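Local coordinates for saposin-like protein (Necator americanus, PDB 3S63) that probably binds lipids and interacts with membranes, as a hookworm member of the saposin-like family, at residues F18-G23 against V32-H37; R46-L51 against M78-P83. All coordinates share one frame; numbering follows the deposited sequence.

Interaction 1. Residues F18-G23 against V32-H37; sequences FGHFGG and VHQLKH
The imidazole of His20 carries the carboxamide of Gln34 on one face, with Gln34 CD 3.5 Å above the ring plane and to one side of its centre. Ring and amide planes lie 22° apart, a stacked arrangement, even though the two side chains as a whole meet at about a right angle. CE1 of Phe21 lies level with the imidazole at its edge, and seen from the phenyl this puts His20 ND1 over the centre of one of the Phe21 faces. The two rings therefore meet edge to face, with the histidine edge pointing at the phenylalanine. Gly23 CA sits over one face of Phe18, where the chain folds back after the helix. Gln34 reaches both rings. Its CG sits 3.5 Å from His20 CE1 and 3.6 Å from His20 ND1, and also approaches Phe21 CZ at 3.9 Å, obliquely to the phenyl, while CB lies 4.0 Å from Phe21 CE1. A bend at chi2 (-62°) carries the amide over the imidazole, with CB and CG beside the phenyl. His20 projects toward the other helix with CG anti to its own backbone N (chi1 172°). The contact rests on van der Waals packing and stacking. Phe21 is also lined by Pro26, Lys30 and Leu31, and Gln34 touches Val17. Behind the pair of rings the chain turns: Gly22 leaves the helix with positive phi, Gly23 N bonds to Phe18 O at 3.1 Å and Gly22 N to Gly19 O at 2.9 Å. This is a Schellman motif ending helix 3-20; the last helical residue, His20, and Phe21 just after it pack on helix 28-39 at the surface, an arrangement that joins the first two helices of the saposin fold.

Interaction 2. Residues R46-L51 against M78-P83; sequences RRRCLL and MRECNP
Arg48 and Glu80 approach from opposite directions and meet side-on, the edge of the guanidinium formed by NE and NH2 facing both carboxylate oxygens. The two flat groups are nearly coplanar, 27° apart. NE donates to OE1 of Glu80 over 2.7 Å, and NH2 donates to OE2 of Glu80 over the same 2.7 Å. Both bonds are fairly straight, with N-H...O angles of 159° and 166°. OE2 uses its syn lone pair, and OE1 is met on its syn side too, somewhat out of the carboxylate plane. The pairing restrains rotation of both groups, because a large turn of either would strain or break a bond. The arginine spans the gap because its chain is extended from CG to NE, whereas Glu80 bends at chi2. Thr6 of helix 3-20 touches both side chains, and Glu80 also leans on Cys10 and Leu52. Arg79, with positive phi, marks the Schellman motif that ends helix 71-77, and Cys81, next after Glu80, is tied to Cys7 by a disulfide. The result is a bidentate surface salt bridge joining the start of helix 46-65 to the disulfide-tied loop after helix 71-77 of a saposin fold.

In the fold
Both segments of interaction 1 precede those of interaction 2 in sequence. Their centres are 16 Å apart, and the centre of the chain lies between them. Interaction 1 joins the end of helix 3-20 to helix 28-39; interaction 2 fastens the start of helix 46-65 to the loop after helix 71-77. The link between them is direct: Lys36 CG packs on Leu50 CD2 at 3.9 Å, and the Cys39-Cys49 disulfide also joins helices 28-39 and 46-65. Helix 3-20 takes part in interaction 1 at its end, while Thr6 and Cys10 near its start lie against interaction 2. The two contacts thus belong to one compact, disulfide-bonded saposin-like chain.

Interaction 1. Residues F18-G23 against V32-H37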
loop_
_atom_site.group_PDB
_atom_site.type_symbol
_atom_site.label_atom_id
_atom_site.label_comp_id
_atom_site.label_asym_id
_atom_site.label_seq_id
_atom_site.Cartn_x
_atom_site.Cartn_y
_atom_site.Cartn_z
ATOM N N PHE A 18 3.267 -5.551 -4.366
ATOM C CA PHE A 18 2.670 -5.984 -5.629
ATOM C C PHE A 18 3.734 -6.607 -6.520
ATOM O O PHE A 18 3.483 -7.592 -7.210
ATOM C CB PHE A 18 2.024 -4.810 -6.349
ATOM C CG PHE A 18 1.343 -5.174 -7.648
ATOM C CD1 PHE A 18 0.016 -5.582 -7.666
ATOM C CD2 PHE A 18 2.010 -5.061 -8.861
ATOM C CE1 PHE A 18 -0.633 -5.886 -8.869
ATOM C CE2 PHE A 18 1.371 -5.370 -10.066
ATOM C CZ PHE A 18 0.051 -5.784 -10.063
ATOM N N GLY A 19 4.923 -6.019 -6.501
ATOM C CA GLY A 19 6.034 -6.540 -7.267
ATOM C C GLY A 19 6.461 -7.871 -6.698
ATOM O O GLY A 19 6.870 -8.756 -7.430
ATOM N N HIS A 20 6.360 -8.007 -5.381
ATOM C CA HIS A 20 6.736 -9.238 -4.711
ATOM C C HIS A 20 6.007 -10.467 -5.279
ATOM O O HIS A 20 6.629 -11.502 -5.501
ATOM C CB HIS A 20 6.485 -9.119 -3.211
ATOM C CG HIS A 20 6.675 -10.398 -2.460
ATOM N ND1 HIS A 20 5.619 -11.143 -1.985
ATOM C CD2 HIS A 20 7.794 -11.063 -2.101
ATOM C CE1 HIS A 20 6.076 -12.209 -1.357
ATOM N NE2 HIS A 20 7.395 -12.189 -1.422
ATOM N N PHE A 21 4.702 -10.348 -5.506
ATOM C CA PHE A 21 3.902 -11.444 -6.043
ATOM C C PHE A 21 3.903 -11.407 -7.554
ATOM O O PHE A 21 3.225 -12.199 -8.207
ATOM C CB PHE A 21 2.446 -11.322 -5.608
ATOM C CG PHE A 21 2.229 -11.445 -4.126
ATOM C CD1 PHE A 21 2.106 -10.314 -3.343
ATOM C CD2 PHE A 21 2.102 -12.692 -3.528
ATOM C CE1 PHE A 21 1.884 -10.429 -1.996
ATOM C CE2 PHE A 21 1.876 -12.803 -2.200
ATOM C CZ PHE A 21 1.768 -11.670 -1.423
ATOM N N GLY A 22 4.638 -10.459 -8.113
ATOM C CA GLY A 22 4.679 -10.299 -9.547
ATOM C C GLY A 22 3.295 -10.160 -10.132
ATOM O O GLY A 22 3.065 -10.567 -11.265
ATOM N N GLY A 23 2.371 -9.601 -9.356
ATOM C CA GLY A 23 1.016 -9.358 -9.823
ATOM C C GLY A 23 0.082 -10.551 -9.728
ATOM O O GLY A 23 -1.117 -10.438 -10.003
ATOM N N VAL A 32 -1.971 -9.940 3.053
ATOM C CA VAL A 32 -1.846 -9.277 4.341
ATOM C C VAL A 32 -0.567 -9.645 5.104
ATOM O O VAL A 32 0.067 -8.786 5.714
ATOM C CB VAL A 32 -3.079 -9.584 5.206
ATOM C CG1 VAL A 32 -2.949 -8.967 6.584
ATOM C CG2 VAL A 32 -4.323 -9.068 4.525
ATOM N N HIS A 33 -0.195 -10.917 5.081
ATOM C CA HIS A 33 1.056 -11.357 5.692
ATOM C C HIS A 33 2.262 -10.600 5.133
ATOM O O HIS A 33 3.212 -10.316 5.875
ATOM C CB HIS A 33 1.234 -12.854 5.521
ATOM N N GLN A 34 2.219 -10.262 3.836
ATOM C CA GLN A 34 3.294 -9.486 3.192
ATOM C C GLN A 34 3.180 -7.996 3.398
ATOM O O GLN A 34 4.184 -7.323 3.611
ATOM C CB GLN A 34 3.387 -9.761 1.693
ATOM C CG GLN A 34 4.341 -10.890 1.337
ATOM C CD GLN A 34 5.779 -10.605 1.735
ATOM O OE1 GLN A 34 6.304 -9.512 1.487
ATOM N NE2 GLN A 34 6.422 -11.588 2.358
ATOM N N LEU A 35 1.963 -7.471 3.303
ATOM C CA LEU A 35 1.738 -6.068 3.615
ATOM C C LEU A 35 2.314 -5.775 5.003
ATOM O O LEU A 35 3.105 -4.840 5.164
ATOM C CB LEU A 35 0.252 -5.692 3.494
ATOM C CG LEU A 35 -0.336 -5.517 2.078
ATOM C CD1 LEU A 35 -1.847 -5.562 2.078
ATOM C CD2 LEU A 35 0.159 -4.255 1.372
ATOM N N LYS A 36 1.964 -6.601 5.990
ATOM C CA LYS A 36 2.523 -6.476 7.349
ATOM C C LYS A 36 4.057 -6.530 7.389
ATOM O O LYS A 36 4.690 -5.678 8.018
ATOM C CB LYS A 36 1.918 -7.527 8.295
ATOM C CG LYS A 36 0.461 -7.254 8.645
ATOM C CD LYS A 36 -0.258 -8.434 9.299
ATOM C CE LYS A 36 0.228 -8.725 10.716
ATOM N NZ LYS A 36 -0.736 -9.602 11.463
ATOM N N HIS A 37 4.648 -7.517 6.714
ATOM C CA HIS A 37 6.107 -7.641 6.636
ATOM C C HIS A 37 6.725 -6.392 6.016
ATOM O O HIS A 37 7.775 -5.921 6.442
ATOM C CB HIS A 37 6.508 -8.899 5.837
ATOM C CG HIS A 37 7.979 -8.993 5.544
ATOM N ND1 HIS A 37 8.583 -8.309 4.507
ATOM C CD2 HIS A 37 8.969 -9.687 6.157
ATOM C CE1 HIS A 37 9.880 -8.570 4.499
ATOM N NE2 HIS A 37 10.139 -9.404 5.490
#

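Interaction 2. Residues R46-L51 against M78-P83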
loop_
_atom_site.group_PDB
_atom_site.type_symbol
_atom_site.label_atom_id
_atom_site.label_comp_id
_atom_site.label_asym_id
_atom_site.label_seq_id
_atom_site.Cartn_x
_atom_site.Cartn_y
_atom_site.Cartn_z
ATOM N N ARG A 46 5.927 2.086 10.457
ATOM C CA ARG A 46 5.399 0.810 10.941
ATOM C C ARG A 46 3.983 0.912 11.509
ATOM O O ARG A 46 3.069 0.224 11.071
ATOM C CB ARG A 46 6.332 0.230 12.006
ATOM C CG ARG A 46 5.964 -1.170 12.509
ATOM C CD ARG A 46 6.782 -1.548 13.755
ATOM N NE ARG A 46 6.714 -2.972 14.095
ATOM C CZ ARG A 46 5.691 -3.556 14.721
ATOM N NH1 ARG A 46 4.625 -2.845 15.065
ATOM N NH2 ARG A 46 5.722 -4.857 14.994
ATOM N N ARG A 47 3.799 1.773 12.495
ATOM C CA ARG A 47 2.537 1.803 13.219
ATOM C C ARG A 47 1.364 2.205 12.343
ATOM O O ARG A 47 0.311 1.566 12.357
ATOM C CB ARG A 47 2.646 2.742 14.414
ATOM C CG ARG A 47 2.567 2.037 15.748
ATOM C CD ARG A 47 1.307 2.475 16.471
ATOM N NE ARG A 47 1.221 3.931 16.553
ATOM C CZ ARG A 47 0.278 4.585 17.222
ATOM N NH1 ARG A 47 -0.678 3.922 17.867
ATOM N NH2 ARG A 47 0.294 5.909 17.244
ATOM N N ARG A 48 1.553 3.280 11.592
ATOM C CA ARG A 48 0.516 3.787 10.714
ATOM C C ARG A 48 0.223 2.820 9.564
ATOM O O ARG A 48 -0.937 2.561 9.220
ATOM C CB ARG A 48 0.925 5.150 10.154
ATOM C CG ARG A 48 -0.195 5.829 9.385
ATOM C CD ARG A 48 0.297 6.967 8.556
ATOM N NE ARG A 48 -0.842 7.631 7.935
ATOM C CZ ARG A 48 -1.529 8.618 8.503
ATOM N NH1 ARG A 48 -1.188 9.080 9.703
ATOM N NH2 ARG A 48 -2.553 9.148 7.869
ATOM N N CYS A 49 1.289 2.307 8.969
ATOM C CA CYS A 49 1.188 1.378 7.868
ATOM C C CYS A 49 0.311 0.216 8.291
ATOM O O CYS A 49 -0.661 -0.132 7.624
ATOM C CB CYS A 49 2.588 0.886 7.526
ATOM S SG CYS A 49 2.752 -0.155 6.052
ATOM N N LEU A 50 0.655 -0.367 9.430
ATOM C CA LEU A 50 0.011 -1.584 9.913
ATOM C C LEU A 50 -1.496 -1.446 10.074
ATOM O O LEU A 50 -2.243 -2.380 9.781
ATOM C CB LEU A 50 0.665 -2.033 11.230
ATOM C CG LEU A 50 2.039 -2.707 11.113
ATOM C CD1 LEU A 50 2.711 -2.798 12.457
ATOM C CD2 LEU A 50 1.932 -4.101 10.479
ATOM N N LEU A 51 -1.933 -0.282 10.545
ATOM C CA LEU A 51 -3.354 0.003 10.720
ATOM C C LEU A 51 -4.020 0.291 9.398
ATOM O O LEU A 51 -5.214 0.038 9.226
ATOM C CB LEU A 51 -3.546 1.203 11.648
ATOM C CG LEU A 51 -3.259 0.901 13.114
ATOM C CD1 LEU A 51 -2.719 2.120 13.818
ATOM C CD2 LEU A 51 -4.510 0.370 13.793
ATOM N N MET A 78 -7.640 6.035 -0.122
ATOM C CA MET A 78 -7.435 5.864 1.305
ATOM C C MET A 78 -7.102 7.203 1.923
ATOM O O MET A 78 -6.988 7.324 3.137
ATOM C CB MET A 78 -6.296 4.882 1.537
ATOM C CG MET A 78 -6.557 3.527 0.914
ATOM S SD MET A 78 -5.528 2.217 1.559
ATOM C CE MET A 78 -3.915 2.698 0.953
ATOM N N ARG A 79 -6.951 8.204 1.066
ATOM C CA ARG A 79 -6.672 9.576 1.483
ATOM C C ARG A 79 -5.305 9.700 2.165
ATOM O O ARG A 79 -5.073 10.620 2.954
ATOM C CB ARG A 79 -7.823 10.159 2.355
ATOM N N GLU A 80 -4.401 8.776 1.837
ATOM C CA GLU A 80 -3.000 8.863 2.261
ATOM C C GLU A 80 -2.208 9.655 1.233
ATOM O O GLU A 80 -1.021 9.933 1.413
ATOM C CB GLU A 80 -2.390 7.477 2.435
ATOM C CG GLU A 80 -2.920 6.718 3.647
ATOM C CD GLU A 80 -2.524 7.369 4.967
ATOM O OE1 GLU A 80 -1.325 7.318 5.324
ATOM O OE2 GLU A 80 -3.413 7.935 5.640
ATOM N N CYS A 81 -2.889 9.995 0.145
ATOM C CA CYS A 81 -2.385 10.907 -0.868
ATOM C C CYS A 81 -3.522 11.857 -1.165
ATOM O O CYS A 81 -4.684 11.458 -1.146
ATOM C CB CYS A 81 -1.986 10.152 -2.141
ATOM S SG CYS A 81 -0.338 9.401 -2.084
ATOM N N ASN A 82 -3.208 13.124 -1.396
ATOM C CA ASN A 82 -4.226 14.075 -1.824
ATOM C C ASN A 82 -3.884 14.470 -3.254
ATOM O O ASN A 82 -2.742 14.275 -3.691
ATOM C CB ASN A 82 -4.262 15.288 -0.897
ATOM N N PRO A 83 -4.876 14.992 -4.002
ATOM C CA PRO A 83 -4.710 15.399 -5.406
ATOM C C PRO A 83 -3.491 16.303 -5.632
ATOM O O PRO A 83 -2.897 16.277 -6.711
ATOM C CB PRO A 83 -6.009 16.147 -5.698
ATOM C CG PRO A 83 -7.015 15.478 -4.815
ATOM C CD PRO A 83 -6.269 15.155 -3.544
#